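Local structure of malic enzyme (Entamoeba histolytica, 3NV9) at residues K38-Y43 with I465-P469; K44-Q48 with E118-L122; A209-K215 with E319-F324; E219-I225 with G294-S300. The protein probably catalyses the NADP-dependent oxidative decarboxylation of malate to pyruvate and carbon dioxide, working as a deeply entangled dimer. The contacts are given in a common frame with arbitrary orientation. Numbering follows the deposited sequence.

Overall arrangement
The four contacts fall into two well-separated groups. Contacts 1 and 2 share the junction of helix 21-43 and strand 47-51 and touch through His40 and Lys46; both border the second subunit. Contact 1 is a partly exposed aromatic cluster where the C-terminal region packs on helix 21-43, whereas contact 2 is buried and combines a carboxylate oxygen accepting two backbone amides with Ile47 packing on the helix. Contacts 3 and 4, about 36 Å from contact 2 between centres, lie in the NAD-binding domain, and no residue of the second subunit touches either. Contact 4 pairs two central strands by backbone bonds; contact 3 packs a helix on the next strand. The salt bridge Lys215-Asp296 joins them.

Contact 1: residues K38-Y43 with I465-P469; sequences KVHKFY and IVDFP
Phe468 is the apolar centre, set against the last turns of helix 21-43 by an extended segment, 465-469, that leads into helix 470-485. With chi1 near 180°, it brings CE1 to 3.6 Å from Val39 CA and 3.8 Å from Phe42 CB. Phe42, also t, receives the edge of Phe468 on its face in a T-shaped pair, centroids 5.3 Å apart and planes at 72°. Pro469, the N-cap of the following helix, places CD 3.9 Å from the centroid of the Phe42 ring as a CH-pi contact. Farther out, Phe42 CZ meets Val466 CG1 at 4.0 Å. The nearest CA pairs, Val39-Phe468 (7.6 Å) and Tyr43-Ile465 (8.5 Å), set the segments antiparallel. Trp60 of the second subunit adds another edge-to-face partner to Phe468. At the polar edge, Tyr43 (chi1 m) donates from OH to Val466 O at 2.7 Å. Aromatic and apolar packing thus dominates this contact between helix 21-43 and the loop before helix 470-485, with one directional hydrogen bond at its edge.

Contact 2: residues K44-Q48 with E118-L122; sequences KGKIQ and EGKAL
A Schellman motif closes helix 21-43 here, and the chain turns directly into strand 47-51, which continues a sheet across the dimer interface. Lys44, the C-prime residue, has phi/psi of 56/51°; Gly45 follows at 114/-161°, angles that call for glycine, and a CB there would lie only 2.9 Å from Glu118 OE1. Helix 114-128 faces this turn, with Ile47 and Leu122 the nearest pair (CA-CA 6.0 Å). Glu118, with chi1 and chi2 both t, extends its carboxylate so that OE1 accepts two successive amides, Lys46 N at 2.7 Å and Ile47 N at 2.9 Å. Ile47 (chi1 p, chi2 t) then packs on the helix: CD1 lies 3.7 Å from Ala121 CB, and CG2 3.8 Å from Leu122 CB. Lys46 runs alongside the helix and hydrogen-bonds through NZ to Gly115 O, to His40 NE2 and to Tyr64 O of the second subunit, while Glu118 OE2 is bound to Leu88 N of that subunit. One buried carboxylate therefore satisfies the amides of the turn with one oxygen and reaches the partner chain with the other, coupling the helix-to-strand turn to dimer assembly.

Contact 3: residues A209-K215 with E319-F324; sequences ALKLVKK and EKPIVF
Segment 319-324 enters the sheet from a loop, opposite in direction to the helix it faces: the axes of helix 209-213 and strand 322-324 approach to 10.6 Å at 159°. Glu319 contributes its backbone, its O accepting a hydrogen bond from Lys215 NZ at 2.6 Å. At Lys320, whose phi/psi of 59/65° turns the chain, the carbonyl O is bridged to the same ammonium by a water, 2.6 Å from Lys320 O and 2.8 Å from Lys215 NZ; Lys320 CB packs on Val213 CG1 at 3.8 Å. Ile322 (m, t) is the apolar hub, its CD1 lying 3.7 Å from Ala209 CB, 4.0 Å from Leu210 CD2 and 4.0 Å from Val213 CG2. Phe324 CZ ends the row, 4.4 Å from Ala209 CB. The helix ends in a Schellman motif at Lys214 (phi 54°), Lys215 N bonding Leu210 O at 3.1 Å, and the Lys215 side chain then extends to the loop and to Asp296, with which it forms a salt bridge. Ala209 and Val213 touch Ile345 of the adjoining strand as well. A helix lying nearly antiparallel to the strands it packs on is typical of the layered alpha/beta Rossmann fold.

Contact 4: residues E219-I225 with G294-S300; sequences ECRMVFI and GADVLIS
Strands 222-225 and 297-300 run parallel, their axes 4.7 Å apart and 16° from aligned, with Met222 opposite Val297, Val223 opposite Leu298, Phe224 opposite Ile299 and Ile225 opposite Ser300. The backbone ladder begins at Arg221 O, which accepts from both Asp296 N (2.9 Å) and Val297 N (3.2 Å). It continues with Val223 N to Val297 O (2.9 Å), Ile299 N to Val223 O (2.9 Å) and Ile225 N to Ile299 O (2.8 Å). CA-H...O contacts fill the gaps, among them Leu298 CA to Val223 O at 3.3 Å. Among polar side chains, Asp296 (chi1 m) adds a bond at the start of the pairing, OD1 accepting Arg221 N at 2.8 Å, while its OD2 holds Lys215 in a salt bridge. Arg221 itself reaches Ala291 O through NH2, and Ser300 OG bonds to Glu332. Apolar contacts divide between the two sheet faces. On one, Met222 CG meets Val297 CB at 3.6 Å and Phe224 CE2 meets Ile299 CD1 at 3.8 Å, beneath helices 229-240 and 193-213. On the other, Leu298 CD1 lies 3.3 Å from Ile225 CG1 and Val223 CG2 lies 3.9 Å from Ala295 CB. These are the central neighbours of a Rossmann-type sheet of order 3-2-1-4-5-6, whose edge strand 255-256 runs antiparallel, so regular backbone hydrogen bonding and hydrophobic faces join its two halves, with Asp296-Lys215 at one end and Ser300-Glu332 at the other.

Contact 1: residues K38-Y43 with I465-P469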
loop_
_atom_site.group_PDB
_atom_site.type_symbol
_atom_site.label_atom_id
_atom_site.label_comp_id
_atom_site.label_asym_id
_atom_site.label_seq_id
_atom_site.Cartn_x
_atom_site.Cartn_y
_atom_site.Cartn_z
ATOM N N LYS A 38 -3.893 1.024 -23.465
ATOM C CA LYS A 38 -2.677 0.312 -23.908
ATOM C C LYS A 38 -1.586 0.370 -22.846
ATOM O O LYS A 38 -1.076 -0.651 -22.436
ATOM C CB LYS A 38 -2.135 0.937 -25.215
ATOM C CG LYS A 38 -3.056 0.844 -26.406
ATOM C CD LYS A 38 -3.603 -0.594 -26.656
ATOM C CE LYS A 38 -4.434 -0.608 -27.955
ATOM N NZ LYS A 38 -5.236 -1.891 -28.095
ATOM N N VAL A 39 -1.237 1.559 -22.373
ATOM C CA VAL A 39 -0.095 1.666 -21.459
ATOM C C VAL A 39 -0.388 1.070 -20.079
ATOM O O VAL A 39 0.501 0.573 -19.421
ATOM C CB VAL A 39 0.424 3.156 -21.343
ATOM C CG1 VAL A 39 -0.536 3.978 -20.567
ATOM C CG2 VAL A 39 1.781 3.215 -20.591
ATOM N N HIS A 40 -1.621 1.129 -19.598
ATOM C CA HIS A 40 -1.878 0.536 -18.281
ATOM C C HIS A 40 -1.755 -0.978 -18.407
ATOM O O HIS A 40 -1.179 -1.623 -17.594
ATOM C CB HIS A 40 -3.253 0.911 -17.709
ATOM C CG HIS A 40 -3.345 2.297 -17.160
ATOM N ND1 HIS A 40 -3.485 3.414 -17.966
ATOM C CD2 HIS A 40 -3.387 2.746 -15.885
ATOM C CE1 HIS A 40 -3.555 4.495 -17.202
ATOM N NE2 HIS A 40 -3.511 4.110 -15.933
ATOM N N LYS A 41 -2.313 -1.545 -19.453
ATOM C CA LYS A 41 -2.177 -2.982 -19.663
ATOM C C LYS A 41 -0.701 -3.360 -19.912
ATOM O O LYS A 41 -0.191 -4.311 -19.315
ATOM C CB LYS A 41 -3.084 -3.443 -20.815
ATOM C CG LYS A 41 -2.935 -4.906 -21.147
ATOM C CD LYS A 41 -4.234 -5.511 -21.725
ATOM C CE LYS A 41 -4.058 -7.062 -21.952
ATOM N NZ LYS A 41 -5.389 -7.745 -22.240
ATOM N N PHE A 42 0.001 -2.609 -20.742
ATOM C CA PHE A 42 1.432 -2.895 -20.961
ATOM C C PHE A 42 2.274 -3.066 -19.662
ATOM O O PHE A 42 3.060 -3.966 -19.568
ATOM C CB PHE A 42 2.065 -1.803 -21.838
ATOM C CG PHE A 42 3.442 -2.157 -22.344
ATOM C CD1 PHE A 42 3.597 -3.070 -23.423
ATOM C CD2 PHE A 42 4.580 -1.606 -21.743
ATOM C CE1 PHE A 42 4.881 -3.431 -23.886
ATOM C CE2 PHE A 42 5.896 -1.931 -22.231
ATOM C CZ PHE A 42 6.038 -2.847 -23.307
ATOM N N TYR A 43 2.148 -2.157 -18.697
ATOM C CA TYR A 43 2.949 -2.215 -17.494
ATOM C C TYR A 43 2.159 -2.885 -16.329
ATOM O O TYR A 43 2.710 -3.059 -15.202
ATOM C CB TYR A 43 3.435 -0.818 -17.072
ATOM C CG TYR A 43 4.327 -0.072 -18.085
ATOM C CD1 TYR A 43 5.626 -0.533 -18.362
ATOM C CD2 TYR A 43 3.887 1.085 -18.745
ATOM C CE1 TYR A 43 6.439 0.101 -19.248
ATOM C CE2 TYR A 43 4.719 1.755 -19.633
ATOM C CZ TYR A 43 6.022 1.223 -19.871
ATOM O OH TYR A 43 6.900 1.768 -20.754
ATOM N N ILE A 465 12.376 -0.576 -16.262
ATOM C CA ILE A 465 11.149 -0.125 -16.867
ATOM C C ILE A 465 11.409 -0.042 -18.398
ATOM O O ILE A 465 12.246 0.729 -18.874
ATOM C CB ILE A 465 10.687 1.208 -16.247
ATOM C CG1 ILE A 465 10.403 1.040 -14.746
ATOM C CG2 ILE A 465 9.448 1.685 -16.875
ATOM C CD1 ILE A 465 10.497 2.391 -13.966
ATOM N N VAL A 466 10.751 -0.911 -19.137
ATOM C CA VAL A 466 10.948 -1.094 -20.572
ATOM C C VAL A 466 10.392 0.142 -21.301
ATOM O O VAL A 466 9.370 0.692 -20.843
ATOM C CB VAL A 466 10.130 -2.365 -21.022
ATOM C CG1 VAL A 466 9.955 -2.446 -22.525
ATOM C CG2 VAL A 466 10.784 -3.634 -20.528
ATOM N N ASP A 467 11.007 0.557 -22.426
ATOM C CA ASP A 467 10.441 1.648 -23.232
ATOM C C ASP A 467 9.156 1.158 -23.811
ATOM O O ASP A 467 9.029 -0.028 -24.116
ATOM C CB ASP A 467 11.350 2.053 -24.402
ATOM C CG ASP A 467 12.745 2.517 -23.949
ATOM O OD1 ASP A 467 12.851 3.299 -22.962
ATOM O OD2 ASP A 467 13.730 2.134 -24.618
ATOM N N PHE A 468 8.186 2.062 -23.962
ATOM C CA PHE A 468 6.898 1.710 -24.524
ATOM C C PHE A 468 7.011 1.562 -26.033
ATOM O O PHE A 468 7.662 2.373 -26.656
ATOM C CB PHE A 468 5.917 2.780 -24.196
ATOM C CG PHE A 468 4.514 2.435 -24.565
ATOM C CD1 PHE A 468 3.743 1.652 -23.723
ATOM C CD2 PHE A 468 3.946 2.940 -25.726
ATOM C CE1 PHE A 468 2.450 1.327 -24.044
ATOM C CE2 PHE A 468 2.622 2.617 -26.068
ATOM C CZ PHE A 468 1.876 1.791 -25.202
ATOM N N PRO A 469 6.357 0.538 -26.628
ATOM C CA PRO A 469 6.602 0.310 -28.069
ATOM C C PRO A 469 6.133 1.473 -28.947
ATOM O O PRO A 469 4.999 1.927 -28.810
ATOM C CB PRO A 469 5.796 -0.989 -28.351
ATOM C CG PRO A 469 5.778 -1.696 -26.956
ATOM C CD PRO A 469 5.487 -0.510 -26.073
#

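Contact 2: residues K44-Q48 with E118-L122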
loop_
_atom_site.group_PDB
_atom_site.type_symbol
_atom_site.label_atom_id
_atom_site.label_comp_id
_atom_site.label_asym_id
_atom_site.label_seq_id
_atom_site.Cartn_x
_atom_site.Cartn_y
_atom_site.Cartn_z
ATOM N N LYS A 44 0.889 -3.238 -16.579
ATOM C CA LYS A 44 -0.008 -3.796 -15.547
ATOM C C LYS A 44 -0.093 -2.844 -14.362
ATOM O O LYS A 44 0.127 -3.232 -13.181
ATOM C CB LYS A 44 0.410 -5.197 -15.061
ATOM C CG LYS A 44 0.618 -6.320 -16.165
ATOM C CD LYS A 44 -0.539 -6.453 -17.184
ATOM C CE LYS A 44 -0.342 -7.658 -18.168
ATOM N NZ LYS A 44 0.112 -7.318 -19.574
ATOM N N GLY A 45 -0.387 -1.586 -14.672
ATOM C CA GLY A 45 -0.454 -0.570 -13.621
ATOM C C GLY A 45 0.636 0.465 -13.763
ATOM O O GLY A 45 1.204 0.597 -14.848
ATOM N N LYS A 46 0.922 1.187 -12.684
ATOM C CA LYS A 46 1.792 2.339 -12.755
ATOM C C LYS A 46 2.838 2.359 -11.662
ATOM O O LYS A 46 3.892 2.939 -11.874
ATOM C CB LYS A 46 0.989 3.640 -12.778
ATOM C CG LYS A 46 0.255 3.866 -14.180
ATOM C CD LYS A 46 -0.706 5.046 -14.114
ATOM C CE LYS A 46 -1.910 4.768 -13.085
ATOM N NZ LYS A 46 -3.123 5.507 -13.497
ATOM N N ILE A 47 2.534 1.757 -10.509
ATOM C CA ILE A 47 3.421 1.798 -9.327
ATOM C C ILE A 47 3.797 0.392 -8.808
ATOM O O ILE A 47 3.143 -0.595 -9.117
ATOM C CB ILE A 47 2.874 2.690 -8.163
ATOM C CG1 ILE A 47 1.653 2.030 -7.534
ATOM C CG2 ILE A 47 2.450 4.038 -8.679
ATOM C CD1 ILE A 47 1.087 2.799 -6.275
ATOM N N GLN A 48 4.858 0.320 -8.016
ATOM C CA GLN A 48 5.328 -0.919 -7.481
ATOM C C GLN A 48 5.937 -0.668 -6.118
ATOM O O GLN A 48 6.150 0.448 -5.705
ATOM C CB GLN A 48 6.350 -1.531 -8.429
ATOM C CG GLN A 48 7.579 -0.637 -8.665
ATOM C CD GLN A 48 8.744 -1.359 -9.364
ATOM O OE1 GLN A 48 8.913 -2.585 -9.270
ATOM N NE2 GLN A 48 9.512 -0.589 -10.123
ATOM N N GLU A 118 -4.329 5.055 -8.380
ATOM C CA GLU A 118 -2.935 4.700 -8.718
ATOM C C GLU A 118 -2.148 5.858 -9.405
ATOM O O GLU A 118 -0.976 6.042 -9.167
ATOM C CB GLU A 118 -2.885 3.393 -9.544
ATOM C CG GLU A 118 -1.573 2.747 -9.399
ATOM C CD GLU A 118 -1.414 1.464 -10.159
ATOM O OE1 GLU A 118 -0.243 0.989 -10.295
ATOM O OE2 GLU A 118 -2.429 0.946 -10.633
ATOM N N GLY A 119 -2.809 6.630 -10.270
ATOM C CA GLY A 119 -2.187 7.801 -10.888
ATOM C C GLY A 119 -1.878 8.834 -9.826
ATOM O O GLY A 119 -0.829 9.451 -9.868
ATOM N N LYS A 120 -2.775 9.009 -8.856
ATOM C CA LYS A 120 -2.504 9.922 -7.703
ATOM C C LYS A 120 -1.288 9.424 -6.916
ATOM O O LYS A 120 -0.445 10.208 -6.543
ATOM C CB LYS A 120 -3.694 10.031 -6.696
ATOM C CG LYS A 120 -5.041 10.516 -7.234
ATOM C CD LYS A 120 -5.066 12.025 -7.399
ATOM C CE LYS A 120 -6.503 12.424 -7.834
ATOM N NZ LYS A 120 -6.624 13.953 -7.989
ATOM N N ALA A 121 -1.217 8.119 -6.663
ATOM C CA ALA A 121 -0.124 7.615 -5.870
ATOM C C ALA A 121 1.150 7.807 -6.674
ATOM O O ALA A 121 2.168 8.116 -6.077
ATOM C CB ALA A 121 -0.307 6.156 -5.573
ATOM N N LEU A 122 1.089 7.549 -8.012
ATOM C CA LEU A 122 2.251 7.689 -8.901
ATOM C C LEU A 122 2.769 9.148 -8.772
ATOM O O LEU A 122 3.989 9.388 -8.577
ATOM C CB LEU A 122 1.883 7.379 -10.374
ATOM C CG LEU A 122 2.913 7.849 -11.436
ATOM C CD1 LEU A 122 4.231 6.974 -11.363
ATOM C CD2 LEU A 122 2.403 7.890 -12.908
#

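Contact 3: residues A209-K215 with E319-F324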
loop_
_atom_site.group_PDB
_atom_site.type_symbol
_atom_site.label_atom_id
_atom_site.label_comp_id
_atom_site.label_asym_id
_atom_site.label_seq_id
_atom_site.Cartn_x
_atom_site.Cartn_y
_atom_site.Cartn_z
ATOM N N ALA A 209 -4.089 34.751 -13.101
ATOM C CA ALA A 209 -5.123 35.259 -14.004
ATOM C C ALA A 209 -5.495 36.701 -13.650
ATOM O O ALA A 209 -5.496 37.564 -14.510
ATOM C CB ALA A 209 -6.354 34.316 -13.998
ATOM N N LEU A 210 -5.769 36.977 -12.383
ATOM C CA LEU A 210 -6.070 38.348 -11.963
ATOM C C LEU A 210 -4.936 39.343 -12.220
ATOM O O LEU A 210 -5.206 40.471 -12.648
ATOM C CB LEU A 210 -6.548 38.423 -10.516
ATOM C CG LEU A 210 -7.935 37.839 -10.261
ATOM C CD1 LEU A 210 -8.182 37.954 -8.816
ATOM C CD2 LEU A 210 -9.096 38.504 -11.016
ATOM N N LYS A 211 -3.690 38.937 -11.976
ATOM C CA LYS A 211 -2.548 39.793 -12.302
ATOM C C LYS A 211 -2.524 40.086 -13.788
ATOM O O LYS A 211 -2.345 41.226 -14.190
ATOM C CB LYS A 211 -1.226 39.142 -11.889
ATOM C CG LYS A 211 -0.835 39.471 -10.468
ATOM C CD LYS A 211 0.037 38.423 -9.852
ATOM C CE LYS A 211 0.211 38.664 -8.336
ATOM N NZ LYS A 211 1.317 39.631 -8.118
ATOM N N LEU A 212 -2.692 39.055 -14.604
ATOM C CA LEU A 212 -2.666 39.249 -16.051
ATOM C C LEU A 212 -3.719 40.225 -16.562
ATOM O O LEU A 212 -3.437 40.940 -17.491
ATOM C CB LEU A 212 -2.787 37.921 -16.805
ATOM C CG LEU A 212 -1.491 37.121 -16.715
ATOM C CD1 LEU A 212 -1.664 35.589 -16.907
ATOM C CD2 LEU A 212 -0.462 37.753 -17.678
ATOM N N VAL A 213 -4.918 40.238 -15.972
ATOM C CA VAL A 213 -6.025 41.066 -16.492
ATOM C C VAL A 213 -6.096 42.423 -15.777
ATOM O O VAL A 213 -6.979 43.229 -16.039
ATOM C CB VAL A 213 -7.448 40.335 -16.452
ATOM C CG1 VAL A 213 -7.447 39.014 -17.317
ATOM C CG2 VAL A 213 -7.933 40.073 -15.038
ATOM N N LYS A 214 -5.159 42.624 -14.863
ATOM C CA LYS A 214 -5.059 43.782 -13.957
ATOM C C LYS A 214 -6.321 44.082 -13.131
ATOM O O LYS A 214 -6.846 45.199 -13.179
ATOM C CB LYS A 214 -4.594 45.018 -14.723
ATOM C CG LYS A 214 -3.252 44.827 -15.384
ATOM C CD LYS A 214 -3.033 45.756 -16.581
ATOM C CE LYS A 214 -1.605 45.571 -17.165
ATOM N NZ LYS A 214 -1.581 45.805 -18.647
ATOM N N LYS A 215 -6.820 43.108 -12.369
ATOM C CA LYS A 215 -7.993 43.356 -11.512
ATOM C C LYS A 215 -7.729 42.931 -10.066
ATOM O O LYS A 215 -7.049 41.926 -9.831
ATOM C CB LYS A 215 -9.252 42.651 -12.040
ATOM C CG LYS A 215 -9.700 43.021 -13.451
ATOM C CD LYS A 215 -10.859 42.121 -13.919
ATOM C CE LYS A 215 -11.253 42.450 -15.347
ATOM N NZ LYS A 215 -12.429 41.654 -15.932
ATOM N N GLU A 319 -14.651 42.721 -19.529
ATOM C CA GLU A 319 -13.355 42.883 -20.133
ATOM C C GLU A 319 -12.477 41.681 -19.728
ATOM O O GLU A 319 -12.323 41.361 -18.532
ATOM C CB GLU A 319 -12.812 44.209 -19.615
ATOM C CG GLU A 319 -11.320 44.416 -19.756
ATOM C CD GLU A 319 -10.935 45.100 -21.068
ATOM O OE1 GLU A 319 -11.283 44.554 -22.160
ATOM O OE2 GLU A 319 -10.276 46.175 -20.977
ATOM N N LYS A 320 -11.966 40.974 -20.740
ATOM C CA LYS A 320 -10.976 39.900 -20.523
ATOM C C LYS A 320 -11.485 38.761 -19.596
ATOM O O LYS A 320 -10.989 38.530 -18.460
ATOM C CB LYS A 320 -9.602 40.482 -20.122
ATOM C CG LYS A 320 -8.885 41.292 -21.246
ATOM C CD LYS A 320 -7.497 41.791 -20.768
ATOM C CE LYS A 320 -6.684 42.452 -21.865
ATOM N NZ LYS A 320 -7.217 43.744 -22.423
ATOM N N PRO A 321 -12.512 38.048 -20.064
ATOM C CA PRO A 321 -13.037 37.005 -19.203
ATOM C C PRO A 321 -12.014 35.891 -18.800
ATOM O O PRO A 321 -11.230 35.389 -19.628
ATOM C CB PRO A 321 -14.158 36.398 -20.036
ATOM C CG PRO A 321 -14.491 37.441 -21.067
ATOM C CD PRO A 321 -13.232 38.146 -21.337
ATOM N N ILE A 322 -12.046 35.541 -17.523
ATOM C CA ILE A 322 -11.359 34.410 -16.996
ATOM C C ILE A 322 -12.391 33.282 -16.850
ATOM O O ILE A 322 -13.338 33.439 -16.103
ATOM C CB ILE A 322 -10.809 34.749 -15.633
ATOM C CG1 ILE A 322 -9.647 35.726 -15.790
ATOM C CG2 ILE A 322 -10.362 33.506 -14.890
ATOM C CD1 ILE A 322 -9.317 36.416 -14.473
ATOM N N VAL A 323 -12.177 32.162 -17.547
ATOM C CA VAL A 323 -13.099 31.026 -17.493
ATOM C C VAL A 323 -12.384 29.740 -17.080
ATOM O O VAL A 323 -11.514 29.299 -17.796
ATOM C CB VAL A 323 -13.726 30.793 -18.870
ATOM C CG1 VAL A 323 -14.650 29.601 -18.862
ATOM C CG2 VAL A 323 -14.448 32.127 -19.405
ATOM N N PHE A 324 -12.745 29.143 -15.930
ATOM C CA PHE A 324 -12.219 27.815 -15.580
ATOM C C PHE A 324 -13.276 26.737 -15.802
ATOM O O PHE A 324 -14.317 26.751 -15.186
ATOM C CB PHE A 324 -11.684 27.782 -14.144
ATOM C CG PHE A 324 -10.505 28.713 -13.891
ATOM C CD1 PHE A 324 -9.846 29.382 -14.945
ATOM C CD2 PHE A 324 -10.010 28.875 -12.587
ATOM C CE1 PHE A 324 -8.744 30.211 -14.666
ATOM C CE2 PHE A 324 -8.915 29.702 -12.306
ATOM C CZ PHE A 324 -8.293 30.390 -13.343
HETATM O O HOH W 1 -11.473 39.038 -15.959
#

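Contact 4: residues E219-I225 with G294-S300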
loop_
_atom_site.group_PDB
_atom_site.type_symbol
_atom_site.label_atom_id
_atom_site.label_comp_id
_atom_site.label_asym_id
_atom_site.label_seq_id
_atom_site.Cartn_x
_atom_site.Cartn_y
_atom_site.Cartn_z
ATOM N N GLU A 219 -12.727 43.235 -6.211
ATOM C CA GLU A 219 -13.516 44.053 -7.120
ATOM C C GLU A 219 -14.069 43.254 -8.319
ATOM O O GLU A 219 -14.717 43.845 -9.209
ATOM C CB GLU A 219 -12.743 45.319 -7.555
ATOM C CG GLU A 219 -12.373 46.315 -6.337
ATOM C CD GLU A 219 -13.626 46.879 -5.539
ATOM O OE1 GLU A 219 -14.559 47.439 -6.196
ATOM O OE2 GLU A 219 -13.674 46.772 -4.262
ATOM N N CYS A 220 -13.846 41.926 -8.317
ATOM C CA CYS A 220 -14.378 41.003 -9.354
ATOM C C CYS A 220 -15.725 40.315 -9.108
ATOM O O CYS A 220 -15.950 39.705 -8.076
ATOM C CB CYS A 220 -13.369 39.928 -9.686
ATOM S SG CYS A 220 -11.882 40.581 -10.405
ATOM N N ARG A 221 -16.603 40.369 -10.095
ATOM C CA ARG A 221 -17.787 39.571 -10.012
ATOM C C ARG A 221 -17.451 38.134 -10.451
ATOM O O ARG A 221 -16.974 37.880 -11.568
ATOM C CB ARG A 221 -18.912 40.195 -10.869
ATOM C CG ARG A 221 -19.509 41.544 -10.336
ATOM C CD ARG A 221 -20.821 41.898 -11.145
ATOM N NE ARG A 221 -21.769 40.802 -10.955
ATOM C CZ ARG A 221 -22.157 39.939 -11.897
ATOM N NH1 ARG A 221 -21.748 40.037 -13.160
ATOM N NH2 ARG A 221 -22.951 38.944 -11.555
ATOM N N MET A 222 -17.734 37.192 -9.576
ATOM C CA MET A 222 -17.423 35.797 -9.859
ATOM C C MET A 222 -18.675 34.913 -9.853
ATOM O O MET A 222 -19.424 34.930 -8.861
ATOM C CB MET A 222 -16.408 35.310 -8.840
ATOM C CG MET A 222 -15.113 36.128 -8.890
ATOM S SD MET A 222 -13.984 35.383 -7.740
ATOM C CE MET A 222 -12.722 36.697 -7.590
ATOM N N VAL A 223 -18.898 34.173 -10.955
ATOM C CA VAL A 223 -19.988 33.179 -11.041
ATOM C C VAL A 223 -19.468 31.710 -10.971
ATOM O O VAL A 223 -18.674 31.304 -11.820
ATOM C CB VAL A 223 -20.800 33.328 -12.336
ATOM C CG1 VAL A 223 -21.976 32.279 -12.393
ATOM C CG2 VAL A 223 -21.320 34.754 -12.488
ATOM N N PHE A 224 -19.948 30.934 -9.993
ATOM C CA PHE A 224 -19.609 29.536 -9.844
ATOM C C PHE A 224 -20.700 28.563 -10.343
ATOM O O PHE A 224 -21.798 28.566 -9.810
ATOM C CB PHE A 224 -19.286 29.239 -8.396
ATOM C CG PHE A 224 -18.055 29.944 -7.901
ATOM C CD1 PHE A 224 -18.098 31.300 -7.560
ATOM C CD2 PHE A 224 -16.854 29.244 -7.723
ATOM C CE1 PHE A 224 -16.928 31.972 -7.061
ATOM C CE2 PHE A 224 -15.686 29.884 -7.216
ATOM C CZ PHE A 224 -15.712 31.257 -6.911
ATOM N N ILE A 225 -20.400 27.780 -11.387
ATOM C CA ILE A 225 -21.381 26.837 -11.968
ATOM C C ILE A 225 -21.140 25.476 -11.315
ATOM O O ILE A 225 -20.104 24.802 -11.600
ATOM C CB ILE A 225 -21.262 26.652 -13.505
ATOM C CG1 ILE A 225 -21.103 27.982 -14.267
ATOM C CG2 ILE A 225 -22.403 25.749 -14.074
ATOM C CD1 ILE A 225 -22.222 28.909 -14.206
ATOM N N GLY A 294 -21.581 40.893 -17.741
ATOM C CA GLY A 294 -20.619 41.675 -16.973
ATOM C C GLY A 294 -19.700 40.954 -15.990
ATOM O O GLY A 294 -18.906 41.601 -15.304
ATOM N N ALA A 295 -19.800 39.628 -15.885
ATOM C CA ALA A 295 -18.961 38.912 -14.923
ATOM C C ALA A 295 -17.493 38.922 -15.332
ATOM O O ALA A 295 -17.139 39.064 -16.537
ATOM C CB ALA A 295 -19.464 37.461 -14.631
ATOM N N ASP A 296 -16.644 38.766 -14.320
ATOM C CA ASP A 296 -15.203 38.745 -14.520
ATOM C C ASP A 296 -14.634 37.332 -14.611
ATOM O O ASP A 296 -13.747 37.050 -15.416
ATOM C CB ASP A 296 -14.524 39.567 -13.390
ATOM C CG ASP A 296 -15.008 41.047 -13.385
ATOM O OD1 ASP A 296 -15.856 41.443 -12.556
ATOM O OD2 ASP A 296 -14.561 41.793 -14.250
ATOM N N VAL A 297 -15.147 36.479 -13.747
ATOM C CA VAL A 297 -14.648 35.155 -13.488
ATOM C C VAL A 297 -15.862 34.204 -13.532
ATOM O O VAL A 297 -16.946 34.514 -13.011
ATOM C CB VAL A 297 -13.922 35.106 -12.092
ATOM C CG1 VAL A 297 -13.475 33.695 -11.693
ATOM C CG2 VAL A 297 -12.725 36.085 -12.060
ATOM N N LEU A 298 -15.662 33.058 -14.184
ATOM C CA LEU A 298 -16.655 32.008 -14.309
ATOM C C LEU A 298 -15.875 30.759 -14.031
ATOM O O LEU A 298 -14.843 30.488 -14.715
ATOM C CB LEU A 298 -17.211 31.960 -15.741
ATOM C CG LEU A 298 -18.168 30.822 -16.165
ATOM C CD1 LEU A 298 -19.152 30.557 -15.063
ATOM C CD2 LEU A 298 -18.921 31.150 -17.502
ATOM N N ILE A 299 -16.344 30.013 -13.034
ATOM C CA ILE A 299 -15.636 28.825 -12.575
ATOM C C ILE A 299 -16.617 27.644 -12.491
ATOM O O ILE A 299 -17.615 27.719 -11.723
ATOM C CB ILE A 299 -14.950 29.068 -11.185
ATOM C CG1 ILE A 299 -13.867 30.149 -11.259
ATOM C CG2 ILE A 299 -14.353 27.817 -10.655
ATOM C CD1 ILE A 299 -13.090 30.334 -9.903
ATOM N N SER A 300 -16.352 26.601 -13.278
ATOM C CA SER A 300 -17.109 25.344 -13.224
ATOM C C SER A 300 -16.246 24.090 -13.013
ATOM O O SER A 300 -15.187 23.946 -13.642
ATOM C CB SER A 300 -17.925 25.148 -14.510
ATOM O OG SER A 300 -18.752 23.986 -14.399
#